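Local coordinates for protein MstE (PDB 6SBF) that probably acts as a single-domain class II terpene cyclase, building the polycyclic isoprenoid scaffold of merosterol-type natural products, at residues A175-A184 and L193-Q201. The protein carries 1 engineered substitution. Residues are numbered along the deposited sequence; the frame is centred on the assembly and turned at random.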
loop_
_atom_site.group_PDB
_atom_site.type_symbol
_atom_site.label_atom_id
_atom_site.label_comp_id
_atom_site.label_asym_id
_atom_site.label_seq_id
_atom_site.Cartn_x
_atom_site.Cartn_y
_atom_site.Cartn_z
ATOM N N ALA A 175 1.632 -7.946 15.851
ATOM C CA ALA A 175 1.353 -8.365 14.478
ATOM C C ALA A 175 0.339 -7.422 13.851
ATOM O O ALA A 175 -0.704 -7.139 14.486
ATOM C CB ALA A 175 0.898 -9.788 14.429
ATOM N N HIS A 176 0.568 -7.027 12.617
ATOM C CA HIS A 176 -0.287 -6.089 11.858
ATOM C C HIS A 176 -0.767 -6.764 10.583
ATOM O O HIS A 176 0.063 -7.271 9.819
ATOM C CB HIS A 176 0.487 -4.824 11.536
ATOM C CG HIS A 176 0.845 -4.075 12.760
ATOM N ND1 HIS A 176 2.041 -3.399 12.934
ATOM C CD2 HIS A 176 0.130 -3.889 13.905
ATOM C CE1 HIS A 176 2.025 -2.815 14.140
ATOM N NE2 HIS A 176 0.845 -3.090 14.767
ATOM N N THR A 177 -2.055 -6.764 10.304
ATOM C CA THR A 177 -2.549 -7.502 9.142
ATOM C C THR A 177 -2.167 -6.819 7.836
ATOM O O THR A 177 -1.870 -7.511 6.845
ATOM C CB THR A 177 -4.046 -7.701 9.319
ATOM O OG1 THR A 177 -4.298 -8.335 10.597
ATOM C CG2 THR A 177 -4.634 -8.576 8.246
ATOM N N CYS A 178 -2.153 -5.504 7.805
ATOM C CA CYS A 178 -1.782 -4.708 6.630
ATOM C C CYS A 178 -0.309 -5.025 6.246
ATOM O O CYS A 178 -0.001 -5.282 5.082
ATOM C CB CYS A 178 -1.975 -3.216 6.896
ATOM S SG CYS A 178 -1.290 -2.609 8.469
ATOM N N VAL A 179 0.587 -5.014 7.221
ATOM C CA VAL A 179 2.013 -5.284 6.993
ATOM C C VAL A 179 2.184 -6.748 6.651
ATOM O O VAL A 179 2.954 -7.082 5.709
ATOM C CB VAL A 179 2.846 -4.885 8.198
ATOM C CG1 VAL A 179 4.335 -5.158 7.940
ATOM C CG2 VAL A 179 2.602 -3.432 8.524
ATOM N N SER A 180 1.497 -7.663 7.302
ATOM C CA SER A 180 1.578 -9.095 7.005
ATOM C C SER A 180 1.125 -9.354 5.561
ATOM O O SER A 180 1.777 -10.134 4.831
ATOM C CB SER A 180 0.728 -9.874 8.001
ATOM O OG SER A 180 1.210 -9.747 9.324
ATOM N N ALA A 181 0.063 -8.722 5.102
ATOM C CA ALA A 181 -0.461 -8.895 3.754
ATOM C C ALA A 181 0.608 -8.455 2.747
ATOM O O ALA A 181 0.838 -9.122 1.717
ATOM C CB ALA A 181 -1.758 -8.140 3.572
ATOM N N ALA A 182 1.207 -7.310 2.970
ATOM C CA ALA A 182 2.208 -6.769 2.049
ATOM C C ALA A 182 3.462 -7.666 2.058
ATOM O O ALA A 182 4.009 -7.948 0.976
ATOM C CB ALA A 182 2.545 -5.345 2.416
ATOM N N VAL A 183 3.946 -8.099 3.194
ATOM C CA VAL A 183 5.148 -8.951 3.289
ATOM C C VAL A 183 4.847 -10.281 2.612
ATOM O O VAL A 183 5.761 -10.869 2.004
ATOM C CB VAL A 183 5.655 -9.065 4.732
ATOM C CG1 VAL A 183 6.749 -10.094 4.890
ATOM C CG2 VAL A 183 6.183 -7.721 5.219
ATOM N N ALA A 184 3.631 -10.751 2.673
ATOM C CA ALA A 184 3.251 -12.025 2.004
ATOM C C ALA A 184 3.295 -11.893 0.477
ATOM O O ALA A 184 3.168 -12.942 -0.172
ATOM C CB ALA A 184 1.886 -12.451 2.467
ATOM N N LEU A 193 3.298 -16.792 6.471
ATOM C CA LEU A 193 2.221 -15.865 6.906
ATOM C C LEU A 193 0.813 -16.396 6.576
ATOM O O LEU A 193 -0.169 -15.809 6.986
ATOM C CB LEU A 193 2.466 -14.519 6.261
ATOM C CG LEU A 193 3.710 -13.817 6.781
ATOM C CD1 LEU A 193 4.005 -12.621 5.902
ATOM C CD2 LEU A 193 3.513 -13.320 8.201
ATOM N N HIS A 194 0.700 -17.489 5.820
ATOM C CA HIS A 194 -0.587 -17.965 5.285
ATOM C C HIS A 194 -1.661 -18.153 6.398
ATOM O O HIS A 194 -2.791 -17.716 6.218
ATOM C CB HIS A 194 -0.336 -19.267 4.497
ATOM C CG HIS A 194 -1.593 -19.971 4.128
ATOM N ND1 HIS A 194 -2.224 -20.834 5.004
ATOM C CD2 HIS A 194 -2.376 -19.878 3.011
ATOM C CE1 HIS A 194 -3.317 -21.303 4.423
ATOM N NE2 HIS A 194 -3.451 -20.704 3.194
ATOM N N ASP A 195 -1.349 -18.906 7.421
ATOM C CA ASP A 195 -2.367 -19.284 8.417
ATOM C C ASP A 195 -2.853 -18.014 9.103
ATOM O O ASP A 195 -4.061 -17.894 9.370
ATOM C CB ASP A 195 -1.841 -20.347 9.355
ATOM C CG ASP A 195 -1.657 -21.722 8.730
ATOM O OD1 ASP A 195 -1.927 -21.893 7.526
ATOM O OD2 ASP A 195 -1.255 -22.600 9.478
ATOM N N TYR A 196 -1.948 -17.107 9.460
ATOM C CA TYR A 196 -2.327 -15.822 10.103
ATOM C C TYR A 196 -3.270 -15.064 9.178
ATOM O O TYR A 196 -4.332 -14.544 9.616
ATOM C CB TYR A 196 -1.077 -15.000 10.402
ATOM C CG TYR A 196 -1.393 -13.612 10.869
ATOM C CD1 TYR A 196 -1.649 -13.333 12.201
ATOM C CD2 TYR A 196 -1.472 -12.584 9.953
ATOM C CE1 TYR A 196 -1.960 -12.048 12.614
ATOM C CE2 TYR A 196 -1.784 -11.308 10.376
ATOM C CZ TYR A 196 -2.068 -11.035 11.703
ATOM O OH TYR A 196 -2.379 -9.749 12.076
ATOM N N LEU A 197 -2.946 -14.985 7.900
ATOM C CA LEU A 197 -3.838 -14.288 6.952
ATOM C C LEU A 197 -5.192 -15.019 6.878
ATOM O O LEU A 197 -6.254 -14.340 6.848
ATOM C CB LEU A 197 -3.200 -14.152 5.599
ATOM C CG LEU A 197 -1.955 -13.235 5.596
ATOM C CD1 LEU A 197 -1.299 -13.226 4.259
ATOM C CD2 LEU A 197 -2.314 -11.807 5.979
ATOM N N ARG A 198 -5.228 -16.324 6.864
ATOM C CA ARG A 198 -6.535 -16.987 6.793
ATOM C C ARG A 198 -7.375 -16.712 8.063
ATOM O O ARG A 198 -8.598 -16.422 7.950
ATOM C CB ARG A 198 -6.381 -18.481 6.570
ATOM C CG ARG A 198 -5.989 -18.859 5.142
ATOM C CD ARG A 198 -7.093 -18.608 4.107
ATOM N NE ARG A 198 -8.320 -19.296 4.458
ATOM C CZ ARG A 198 -8.527 -20.568 4.438
ATOM N NH1 ARG A 198 -9.630 -21.021 5.020
ATOM N NH2 ARG A 198 -7.710 -21.395 3.838
ATOM N N VAL A 199 -6.795 -16.786 9.236
ATOM C CA VAL A 199 -7.609 -16.702 10.487
ATOM C C VAL A 199 -8.072 -15.291 10.740
ATOM O O VAL A 199 -9.055 -15.111 11.478
ATOM C CB VAL A 199 -6.860 -17.298 11.667
ATOM C CG1 VAL A 199 -6.533 -18.767 11.429
ATOM C CG2 VAL A 199 -5.738 -16.441 12.142
ATOM N N THR A 200 -7.447 -14.295 10.133
ATOM C CA THR A 200 -7.816 -12.874 10.355
ATOM C C THR A 200 -8.902 -12.357 9.422
ATOM O O THR A 200 -9.392 -11.234 9.608
ATOM C CB THR A 200 -6.600 -11.968 10.327
ATOM O OG1 THR A 200 -5.858 -12.158 9.115
ATOM C CG2 THR A 200 -5.706 -12.171 11.518
ATOM N N GLN A 201 -9.367 -13.132 8.466
ATOM C CA GLN A 201 -10.444 -12.677 7.572
ATOM C C GLN A 201 -11.693 -12.488 8.444
ATOM O O GLN A 201 -12.039 -13.367 9.246
ATOM C CB GLN A 201 -10.707 -13.710 6.447
ATOM C CG GLN A 201 -11.588 -13.173 5.325
ATOM C CD GLN A 201 -11.705 -14.141 4.166
ATOM O OE1 GLN A 201 -11.431 -15.332 4.346
ATOM N NE2 GLN A 201 -12.153 -13.630 3.028
#
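Tyr196 meets Ala175 and Thr177 across a helical hairpin of the alpha6-alpha6 barrel, in which the segments 177-183 and 193-200 approach to 10.2 Å between axes and run 134° from parallel. Close packing begins toward the turn of the hairpin. There Leu193 pushes CD1 against Ser180, Val183 and Ala184, 3.5 Å from Ser180 O and also touching CG1 of Val183, whose side chain it crosses at about a right angle. Leu197 splits its two methyls: CD1 packs 3.7 Å from Ala184 CB, while CD2 lies over the backbone of Ala181, a residue whose methyl meets Leu221 and Thr222 of helix 215-229. The buried Tyr196 continues this close packing. With CG anti to the backbone N (chi1 172°), it carries its ring across to the other segment, where Ala175 CB meets CE1 and Ser180 meets CE2, both obliquely. A leucine in place of Tyr196 would probably leave Thr177 OG1 without its partner across the hairpin and open a gap beside Ala175.

The looser, partly exposed side is Thr200 against Thr177: it comes no nearer than 3.9 Å, from its OG1 to Thr177 CG2, although its own CG2 covers one face of the Tyr196 ring near the rim. Ser180 OG, 3.5 Å from Tyr196 CE2, donates to His176 O from above the carbonyl plane at 2.8 Å. The one hydrogen bond between these segments joins Thr177 OG1 to Tyr196 OH at 2.8 Å.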